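Local coordinates for protein nicotinate phosphoribosyltransferase (PDB 2IM5) that probably joins nicotinate to the phosphoribosyl group of 5-phospho-alpha-D-ribose 1-diphosphate at the expense of ATP, giving nicotinate mononucleotide for NAD+ biosynthesis, at residues Ala22-Arg27 with His213-Phe218; Arg169-Glu174 with Gly340-Leu345; Gly152-Glu157 with Arg312-Gln317. One frame throughout, in Å; residues are numbered along the deposited sequence.

Contact 1 of 3, residues Ala22-Arg27 with His213-Phe218; sequences AKLFPR and HEWIQF
The ring of F25 is met by F218 over one face and by W215 at its rim. CE2 of F218 stands 3.4 Å above the F25 plane, over the ring centre, and lies 3.5 Å from F25 CD2. With centroids 4.8 Å apart and planes at 63°, this is an edge-to-face pair in which F218 presents its edge and F25 its face. The opposite face of F25 carries CB of L24, set toward the rim, while CH2 of W215 sits in the plane at the ring edge, 3.8 Å from F25 CE2. F25 and the six-membered ring of W215 meet obliquely. The three residues make an aromatic cluster that packs the carboxyl end of helix 12-24, in the N-terminal domain, against helix 213-223 of the TIM-barrel-related family region; F25 is the first residue past helix 12-24 to leave helical backbone angles. Both W215 and F218 hold CG anti to the backbone N (chi1 177° and 172°), which carries their rings off the same helix toward F25. L24 adds a looser apolar touch, its CD1 lying 4.4 Å from CH2 at the edge of the indole. The indole is also fixed by a hydrogen bond from W215 NE1 to the backbone O of A232 in helix 228-240, and H219 and W236 meet W215 edge-to-face. H213, five residues before F218, is the predicted site of autocatalytic phosphorylation and carries no phosphate here.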
loop_
_atom_site.group_PDB
_atom_site.type_symbol
_atom_site.label_atom_id
_atom_site.label_comp_id
_atom_site.label_asym_id
_atom_site.label_seq_id
_atom_site.Cartn_x
_atom_site.Cartn_y
_atom_site.Cartn_z
ATOM N N ALA A 22 12.013 12.213 -0.941
ATOM C CA ALA A 22 12.575 13.441 -0.390
ATOM C C ALA A 22 14.102 13.427 -0.376
ATOM O O ALA A 22 14.746 14.466 -0.558
ATOM C CB ALA A 22 12.042 13.668 1.014
ATOM N N LYS A 23 14.684 12.253 -0.163
ATOM C CA LYS A 23 16.134 12.150 -0.126
ATOM C C LYS A 23 16.767 12.069 -1.501
ATOM O O LYS A 23 17.657 12.852 -1.830
ATOM C CB LYS A 23 16.581 10.919 0.662
ATOM C CG LYS A 23 18.106 10.761 0.662
ATOM C CD LYS A 23 18.585 9.463 1.275
ATOM C CE LYS A 23 20.117 9.453 1.340
ATOM N NZ LYS A 23 20.661 8.152 1.811
ATOM N N LEU A 24 16.299 11.118 -2.305
ATOM C CA LEU A 24 16.869 10.900 -3.624
ATOM C C LEU A 24 16.250 11.623 -4.814
ATOM O O LEU A 24 16.948 11.874 -5.797
ATOM C CB LEU A 24 16.908 9.399 -3.918
ATOM C CG LEU A 24 17.692 8.520 -2.930
ATOM C CD1 LEU A 24 17.510 7.040 -3.335
ATOM C CD2 LEU A 24 19.191 8.900 -2.949
ATOM N N PHE A 25 14.967 11.967 -4.738
ATOM C CA PHE A 25 14.295 12.642 -5.852
ATOM C C PHE A 25 13.454 13.838 -5.400
ATOM O O PHE A 25 12.275 13.948 -5.751
ATOM C CB PHE A 25 13.395 11.637 -6.574
ATOM C CG PHE A 25 14.105 10.381 -6.975
ATOM C CD1 PHE A 25 15.041 10.393 -8.008
ATOM C CD2 PHE A 25 13.883 9.196 -6.284
ATOM C CE1 PHE A 25 15.759 9.232 -8.342
ATOM C CE2 PHE A 25 14.589 8.032 -6.610
ATOM C CZ PHE A 25 15.530 8.051 -7.640
ATOM N N PRO A 26 14.053 14.764 -4.639
ATOM C CA PRO A 26 13.339 15.941 -4.142
ATOM C C PRO A 26 12.808 16.910 -5.204
ATOM O O PRO A 26 12.012 17.794 -4.891
ATOM C CB PRO A 26 14.362 16.588 -3.206
ATOM C CG PRO A 26 15.660 16.326 -3.912
ATOM C CD PRO A 26 15.493 14.850 -4.318
ATOM N N ARG A 27 13.240 16.749 -6.451
ATOM C CA ARG A 27 12.784 17.627 -7.524
ATOM C C ARG A 27 11.747 16.952 -8.416
ATOM O O ARG A 27 11.177 17.583 -9.303
ATOM C CB ARG A 27 13.961 18.069 -8.397
ATOM C CG ARG A 27 15.008 18.906 -7.687
ATOM C CD ARG A 27 16.052 19.393 -8.681
ATOM N NE ARG A 27 16.809 20.525 -8.151
ATOM C CZ ARG A 27 17.834 20.413 -7.317
ATOM N NH1 ARG A 27 18.231 19.212 -6.920
ATOM N NH2 ARG A 27 18.447 21.501 -6.865
ATOM N N HIS A 213 4.320 -0.295 -5.050
ATOM C CA HIS A 213 4.539 -0.443 -6.479
ATOM C C HIS A 213 4.988 0.877 -7.095
ATOM O O HIS A 213 5.800 0.873 -8.017
ATOM C CB HIS A 213 3.256 -0.888 -7.189
ATOM C CG HIS A 213 2.857 -2.303 -6.911
ATOM N ND1 HIS A 213 3.579 -3.386 -7.363
ATOM C CD2 HIS A 213 1.808 -2.812 -6.223
ATOM C CE1 HIS A 213 2.995 -4.502 -6.966
ATOM N NE2 HIS A 213 1.918 -4.182 -6.272
ATOM N N GLU A 214 4.463 1.998 -6.591
ATOM C CA GLU A 214 4.811 3.308 -7.152
ATOM C C GLU A 214 6.317 3.566 -7.151
ATOM O O GLU A 214 6.837 4.220 -8.056
ATOM C CB GLU A 214 4.088 4.449 -6.411
ATOM C CG GLU A 214 4.452 4.604 -4.948
ATOM C CD GLU A 214 3.846 5.855 -4.310
ATOM O OE1 GLU A 214 4.353 6.973 -4.559
ATOM O OE2 GLU A 214 2.858 5.720 -3.560
ATOM N N TRP A 215 7.010 3.043 -6.141
ATOM C CA TRP A 215 8.457 3.219 -6.035
ATOM C C TRP A 215 9.133 2.571 -7.232
ATOM O O TRP A 215 9.978 3.185 -7.874
ATOM C CB TRP A 215 8.973 2.600 -4.731
ATOM C CG TRP A 215 10.466 2.659 -4.552
ATOM C CD1 TRP A 215 11.325 1.595 -4.501
ATOM C CD2 TRP A 215 11.275 3.838 -4.370
ATOM N NE1 TRP A 215 12.612 2.036 -4.295
ATOM C CE2 TRP A 215 12.610 3.404 -4.212
ATOM C CE3 TRP A 215 11.000 5.211 -4.327
ATOM C CZ2 TRP A 215 13.670 4.297 -4.012
ATOM C CZ3 TRP A 215 12.056 6.105 -4.130
ATOM C CH2 TRP A 215 13.376 5.640 -3.975
ATOM N N ILE A 216 8.742 1.341 -7.548
ATOM C CA ILE A 216 9.318 0.630 -8.689
ATOM C C ILE A 216 8.877 1.291 -9.994
ATOM O O ILE A 216 9.664 1.471 -10.912
ATOM C CB ILE A 216 8.858 -0.843 -8.741
ATOM C CG1 ILE A 216 9.068 -1.525 -7.392
ATOM C CG2 ILE A 216 9.612 -1.578 -9.827
ATOM C CD1 ILE A 216 10.478 -1.575 -6.950
ATOM N N GLN A 217 7.595 1.631 -10.072
ATOM C CA GLN A 217 7.029 2.261 -11.262
ATOM C C GLN A 217 7.717 3.590 -11.591
ATOM O O GLN A 217 7.927 3.918 -12.752
ATOM C CB GLN A 217 5.544 2.496 -11.042
ATOM C CG GLN A 217 4.719 1.235 -11.034
ATOM C CD GLN A 217 3.251 1.531 -10.784
ATOM O OE1 GLN A 217 2.848 1.800 -9.653
ATOM N NE2 GLN A 217 2.452 1.514 -11.845
ATOM N N PHE A 218 8.044 4.361 -10.558
ATOM C CA PHE A 218 8.724 5.631 -10.764
ATOM C C PHE A 218 10.051 5.329 -11.460
ATOM O O PHE A 218 10.402 5.972 -12.448
ATOM C CB PHE A 218 8.980 6.325 -9.426
ATOM C CG PHE A 218 9.844 7.547 -9.532
ATOM C CD1 PHE A 218 9.346 8.722 -10.094
ATOM C CD2 PHE A 218 11.167 7.524 -9.085
ATOM C CE1 PHE A 218 10.152 9.857 -10.208
ATOM C CE2 PHE A 218 11.980 8.654 -9.197
ATOM C CZ PHE A 218 11.476 9.821 -9.756
#

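Contact 2 of 3, residues Arg169-Glu174 with Gly340-Leu345; sequences RRFSLE and GGVEPL
R169 lays its side chain across the backbone carbonyl of L345, in a loop-to-loop contact that joins the approach to helix 173-186 with the connection between helix 332-335 and strand 347-355. S172 is the N-cap of helix 173-186, its OG accepting from V175 N. Strand 347-355 belongs to the antiparallel sheet, whereas helix 173-186 follows strand 162-164 of the parallel one, in the barrel-like domain of the family. The R169 chain starts with CG anti to its own carbonyl carbon (chi1 -69°) and is extended from CG to NE, which lays CG, CD, NE and CZ along L345 O. CD comes closest, 3.3 Å from L345 O, and the same oxygen lies 3.2 Å above one face of the guanidinium, displaced toward its rim. NE is near as well, but the angle is too poor for a hydrogen bond to that oxygen; NH2 donates to the backbone O of I347.

F171 takes the other first torsion, CG anti to the backbone N (chi1 -177°), and brings its ring edge to V342: F171 CE1 is 3.7 Å from V342 CG1, the methyl lying near the ring plane. The two side chains cross at about a right angle. Y132 of helix 120-134 stacks on the F171 ring. Between the backbones a single water closes the gap, donating to R169 O at 2.9 Å and accepting from L345 N at 3.1 Å.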
loop_
_atom_site.group_PDB
_atom_site.type_symbol
_atom_site.label_atom_id
_atom_site.label_comp_id
_atom_site.label_asym_id
_atom_site.label_seq_id
_atom_site.Cartn_x
_atom_site.Cartn_y
_atom_site.Cartn_z
ATOM N N ARG A 169 -9.617 1.036 2.023
ATOM C CA ARG A 169 -11.000 0.655 1.744
ATOM C C ARG A 169 -11.841 0.368 2.980
ATOM O O ARG A 169 -12.881 -0.281 2.887
ATOM C CB ARG A 169 -11.030 -0.555 0.815
ATOM C CG ARG A 169 -10.540 -0.219 -0.574
ATOM C CD ARG A 169 -10.597 -1.405 -1.502
ATOM N NE ARG A 169 -10.059 -1.043 -2.806
ATOM C CZ ARG A 169 -10.009 -1.872 -3.841
ATOM N NH1 ARG A 169 -10.469 -3.112 -3.720
ATOM N NH2 ARG A 169 -9.497 -1.461 -4.995
ATOM N N ARG A 170 -11.392 0.852 4.134
ATOM C CA ARG A 170 -12.123 0.641 5.376
ATOM C C ARG A 170 -13.528 1.251 5.273
ATOM O O ARG A 170 -13.745 2.194 4.508
ATOM C CB ARG A 170 -11.370 1.289 6.534
ATOM C CG ARG A 170 -11.305 2.812 6.466
ATOM C CD ARG A 170 -10.368 3.370 7.531
ATOM N NE ARG A 170 -10.311 4.830 7.524
ATOM C CZ ARG A 170 -9.395 5.540 8.175
ATOM N NH1 ARG A 170 -8.458 4.919 8.886
ATOM N NH2 ARG A 170 -9.405 6.864 8.107
ATOM N N PHE A 171 -14.474 0.710 6.037
ATOM C CA PHE A 171 -15.834 1.237 6.036
ATOM C C PHE A 171 -15.769 2.642 6.628
ATOM O O PHE A 171 -16.413 3.567 6.142
ATOM C CB PHE A 171 -16.758 0.360 6.889
ATOM C CG PHE A 171 -18.201 0.803 6.874
ATOM C CD1 PHE A 171 -19.068 0.378 5.868
ATOM C CD2 PHE A 171 -18.686 1.659 7.855
ATOM C CE1 PHE A 171 -20.400 0.802 5.847
ATOM C CE2 PHE A 171 -20.014 2.090 7.842
ATOM C CZ PHE A 171 -20.870 1.659 6.836
ATOM N N SER A 172 -14.981 2.789 7.686
ATOM C CA SER A 172 -14.796 4.071 8.361
ATOM C C SER A 172 -13.616 3.957 9.323
ATOM O O SER A 172 -13.157 2.853 9.629
ATOM C CB SER A 172 -16.042 4.446 9.165
ATOM O OG SER A 172 -16.276 3.499 10.192
ATOM N N LEU A 173 -13.141 5.102 9.806
ATOM C CA LEU A 173 -12.029 5.133 10.753
ATOM C C LEU A 173 -12.479 4.384 12.008
ATOM O O LEU A 173 -11.735 3.589 12.592
ATOM C CB LEU A 173 -11.702 6.584 11.132
ATOM C CG LEU A 173 -10.324 6.972 11.703
ATOM C CD1 LEU A 173 -10.517 8.116 12.697
ATOM C CD2 LEU A 173 -9.644 5.807 12.391
ATOM N N GLU A 174 -13.713 4.651 12.411
ATOM C CA GLU A 174 -14.303 4.042 13.594
ATOM C C GLU A 174 -14.303 2.520 13.498
ATOM O O GLU A 174 -13.978 1.834 14.461
ATOM C CB GLU A 174 -15.723 4.572 13.779
ATOM C CG GLU A 174 -16.451 4.022 14.980
ATOM C CD GLU A 174 -17.750 4.751 15.222
ATOM O OE1 GLU A 174 -18.541 4.899 14.261
ATOM O OE2 GLU A 174 -17.978 5.180 16.371
ATOM N N GLY A 340 -24.877 -6.602 6.453
ATOM C CA GLY A 340 -25.932 -5.833 5.811
ATOM C C GLY A 340 -25.763 -5.707 4.308
ATOM O O GLY A 340 -26.240 -4.748 3.704
ATOM N N GLY A 341 -25.085 -6.675 3.706
ATOM C CA GLY A 341 -24.876 -6.634 2.270
ATOM C C GLY A 341 -23.929 -5.530 1.831
ATOM O O GLY A 341 -23.689 -5.357 0.636
ATOM N N VAL A 342 -23.390 -4.778 2.788
ATOM C CA VAL A 342 -22.465 -3.698 2.469
ATOM C C VAL A 342 -21.198 -4.270 1.856
ATOM O O VAL A 342 -20.551 -5.138 2.441
ATOM C CB VAL A 342 -22.078 -2.892 3.724
ATOM C CG1 VAL A 342 -21.072 -1.811 3.350
ATOM C CG2 VAL A 342 -23.322 -2.274 4.351
ATOM N N GLU A 343 -20.844 -3.778 0.674
ATOM C CA GLU A 343 -19.656 -4.252 -0.022
ATOM C C GLU A 343 -18.611 -3.154 -0.191
ATOM O O GLU A 343 -18.944 -1.985 -0.368
ATOM C CB GLU A 343 -20.044 -4.813 -1.389
ATOM C CG GLU A 343 -20.711 -3.806 -2.329
ATOM C CD GLU A 343 -22.028 -3.254 -1.792
ATOM O OE1 GLU A 343 -21.997 -2.338 -0.939
ATOM O OE2 GLU A 343 -23.098 -3.743 -2.221
ATOM N N PRO A 344 -17.324 -3.522 -0.125
ATOM C CA PRO A 344 -16.218 -2.571 -0.271
ATOM C C PRO A 344 -16.209 -1.927 -1.651
ATOM O O PRO A 344 -16.620 -2.547 -2.632
ATOM C CB PRO A 344 -14.981 -3.440 -0.055
ATOM C CG PRO A 344 -15.486 -4.536 0.843
ATOM C CD PRO A 344 -16.819 -4.858 0.226
ATOM N N LEU A 345 -15.746 -0.684 -1.722
ATOM C CA LEU A 345 -15.655 0.019 -2.996
ATOM C C LEU A 345 -14.430 -0.516 -3.712
ATOM O O LEU A 345 -13.445 -0.903 -3.073
ATOM C CB LEU A 345 -15.487 1.523 -2.780
ATOM C CG LEU A 345 -16.692 2.308 -2.265
ATOM C CD1 LEU A 345 -16.324 3.780 -2.151
ATOM C CD2 LEU A 345 -17.857 2.129 -3.220
HETATM O O HOH W 1 -14.282 0.699 0.574
#

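Contact 3 of 3, residues Gly152-Glu157 with Arg312-Gln317; sequences GELMRE and RAIEIQ
A313 and I314 of helix 310-320 face M155 and L154 of helix 141-157, and apolar side chains alone make the touches between the two segments. The backbones are closest at M155 and I314, whose CA atoms are 7.9 Å apart.

At the start of 312-317, R312 makes no contact with 152-157 and has a charged neighbour one turn on, in E315: R312 NH1 lies 3.6 Å from E315 OE1. The oxygen is well out of the guanidinium plane, so the pair is electrostatic, with no N-H aimed at the carboxylate. A313 follows, its CB directed at helix 141-157 and meeting the terminal methyl of M155, with M155 CE 4.4 Å from A313 CB. M155 reaches it through a folded chain, all three torsions near -60° to -80°, which swings CE in although its CB does not aim at the partner. I314 makes the tightest touch. Its CG1 is anti to the carbonyl carbon (chi1 -69°) and the branch then extends, sending CD1 against the fork of L154, 3.6 Å from L154 CG, with both leucine methyls also in contact. The two side chains cross at a slant. I316 touches F328 of strand 325-330, a strand that M155 and A313 also approach, and the helices thus pack together beside the parallel sheet of the barrel-like domain. The CB of Q317 is directed toward 152-157, but the side chain does not touch it; its NE2 donates to the backbone O of R159, in the chain just after helix 141-157.

With no hydrogen bond or salt bridge across the pair, the contact rests on shape and dispersion between a few aliphatic groups and one thioether-linked methyl, while R312 pairs with E315 and E153 with R149, each within its own helix.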
loop_
_atom_site.group_PDB
_atom_site.type_symbol
_atom_site.label_atom_id
_atom_site.label_comp_id
_atom_site.label_asym_id
_atom_site.label_seq_id
_atom_site.Cartn_x
_atom_site.Cartn_y
_atom_site.Cartn_z
ATOM N N GLY A 152 -9.618 -13.250 14.843
ATOM C CA GLY A 152 -8.447 -13.143 15.688
ATOM C C GLY A 152 -8.090 -14.467 16.341
ATOM O O GLY A 152 -6.931 -14.891 16.313
ATOM N N GLU A 153 -9.087 -15.130 16.927
ATOM C CA GLU A 153 -8.854 -16.407 17.597
ATOM C C GLU A 153 -8.349 -17.450 16.608
ATOM O O GLU A 153 -7.464 -18.247 16.927
ATOM C CB GLU A 153 -10.138 -16.886 18.286
ATOM C CG GLU A 153 -10.659 -15.898 19.341
ATOM C CD GLU A 153 -11.971 -16.334 20.004
ATOM O OE1 GLU A 153 -12.928 -16.689 19.280
ATOM O OE2 GLU A 153 -12.051 -16.306 21.257
ATOM N N LEU A 154 -8.896 -17.433 15.397
ATOM C CA LEU A 154 -8.478 -18.377 14.371
ATOM C C LEU A 154 -7.004 -18.187 14.001
ATOM O O LEU A 154 -6.240 -19.155 13.953
ATOM C CB LEU A 154 -9.343 -18.210 13.119
ATOM C CG LEU A 154 -9.059 -19.179 11.965
ATOM C CD1 LEU A 154 -9.480 -20.594 12.354
ATOM C CD2 LEU A 154 -9.820 -18.733 10.728
ATOM N N MET A 155 -6.609 -16.943 13.732
ATOM C CA MET A 155 -5.224 -16.656 13.369
ATOM C C MET A 155 -4.296 -17.049 14.521
ATOM O O MET A 155 -3.214 -17.598 14.298
ATOM C CB MET A 155 -5.046 -15.164 13.047
ATOM C CG MET A 155 -5.826 -14.658 11.820
ATOM S SD MET A 155 -5.317 -15.383 10.220
ATOM C CE MET A 155 -3.969 -14.374 9.828
ATOM N N ARG A 156 -4.729 -16.766 15.749
ATOM C CA ARG A 156 -3.947 -17.089 16.942
ATOM C C ARG A 156 -3.731 -18.596 17.029
ATOM O O ARG A 156 -2.611 -19.069 17.198
ATOM C CB ARG A 156 -4.678 -16.604 18.199
ATOM C CG ARG A 156 -3.917 -16.812 19.501
ATOM C CD ARG A 156 -4.789 -16.416 20.681
ATOM N NE ARG A 156 -5.949 -17.300 20.797
ATOM C CZ ARG A 156 -7.114 -16.954 21.339
ATOM N NH1 ARG A 156 -7.301 -15.730 21.824
ATOM N NH2 ARG A 156 -8.098 -17.836 21.390
ATOM N N GLU A 157 -4.822 -19.342 16.898
ATOM C CA GLU A 157 -4.793 -20.797 16.966
ATOM C C GLU A 157 -3.838 -21.400 15.945
ATOM O O GLU A 157 -3.059 -22.294 16.276
ATOM C CB GLU A 157 -6.200 -21.354 16.741
ATOM C CG GLU A 157 -6.288 -22.872 16.738
ATOM C CD GLU A 157 -7.610 -23.384 16.166
ATOM O OE1 GLU A 157 -8.681 -22.957 16.658
ATOM O OE2 GLU A 157 -7.575 -24.216 15.228
ATOM N N ARG A 312 -7.995 -18.254 3.888
ATOM C CA ARG A 312 -7.102 -18.365 2.746
ATOM C C ARG A 312 -5.644 -18.279 3.213
ATOM O O ARG A 312 -4.760 -18.921 2.643
ATOM C CB ARG A 312 -7.387 -17.254 1.735
ATOM C CG ARG A 312 -6.506 -17.322 0.503
ATOM C CD ARG A 312 -6.932 -18.439 -0.435
ATOM N NE ARG A 312 -8.210 -18.138 -1.083
ATOM C CZ ARG A 312 -8.791 -18.908 -2.005
ATOM N NH1 ARG A 312 -8.214 -20.041 -2.400
ATOM N NH2 ARG A 312 -9.952 -18.541 -2.541
ATOM N N ALA A 313 -5.399 -17.483 4.247
ATOM C CA ALA A 313 -4.052 -17.338 4.785
ATOM C C ALA A 313 -3.586 -18.684 5.340
ATOM O O ALA A 313 -2.434 -19.091 5.146
ATOM C CB ALA A 313 -4.032 -16.277 5.885
ATOM N N ILE A 314 -4.493 -19.373 6.025
ATOM C CA ILE A 314 -4.183 -20.675 6.604
ATOM C C ILE A 314 -3.834 -21.684 5.506
ATOM O O ILE A 314 -2.935 -22.504 5.673
ATOM C CB ILE A 314 -5.373 -21.194 7.453
ATOM C CG1 ILE A 314 -5.518 -20.325 8.707
ATOM C CG2 ILE A 314 -5.153 -22.658 7.843
ATOM C CD1 ILE A 314 -6.769 -20.592 9.507
ATOM N N GLU A 315 -4.538 -21.613 4.380
ATOM C CA GLU A 315 -4.277 -22.514 3.259
ATOM C C GLU A 315 -2.887 -22.263 2.670
ATOM O O GLU A 315 -2.132 -23.204 2.425
ATOM C CB GLU A 315 -5.336 -22.324 2.170
ATOM C CG GLU A 315 -6.716 -22.845 2.531
ATOM C CD GLU A 315 -7.809 -22.235 1.667
ATOM O OE1 GLU A 315 -7.584 -22.072 0.448
ATOM O OE2 GLU A 315 -8.898 -21.923 2.205
ATOM N N ILE A 316 -2.550 -20.994 2.442
ATOM C CA ILE A 316 -1.240 -20.643 1.897
ATOM C C ILE A 316 -0.157 -21.077 2.878
ATOM O O ILE A 316 0.917 -21.524 2.486
ATOM C CB ILE A 316 -1.121 -19.114 1.662
ATOM C CG1 ILE A 316 -2.093 -18.681 0.561
ATOM C CG2 ILE A 316 0.313 -18.747 1.271
ATOM C CD1 ILE A 316 -2.152 -17.173 0.341
ATOM N N GLN A 317 -0.462 -20.941 4.161
ATOM C CA GLN A 317 0.456 -21.311 5.222
ATOM C C GLN A 317 0.854 -22.788 5.071
ATOM O O GLN A 317 2.009 -23.152 5.283
ATOM C CB GLN A 317 -0.223 -21.029 6.569
ATOM C CG GLN A 317 0.646 -21.177 7.802
ATOM C CD GLN A 317 -0.013 -20.571 9.032
ATOM O OE1 GLN A 317 -1.243 -20.461 9.104
ATOM N NE2 GLN A 317 0.798 -20.179 10.008
#

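In the fold
Contacts 1 and 3 are buried pairings that engage helices, whereas contact 2 is a partly buried meeting of loops. None of the three has a direct hydrogen bond between its segments; contact 2 alone has a water bridge. Contact 1 is aromatic and joins the N-terminal domain to helix 213-223; contact 3 is aliphatic and lies beside the parallel sheet, its centre about 22 Å from that of the chain against 15 Å for contact 1. No helix or strand is shared among the three. Contacts 1 and 2 lie on opposite sides of the chain's centre, as do 1 and 3, while the centres of contacts 2 and 3 are about 22 Å apart.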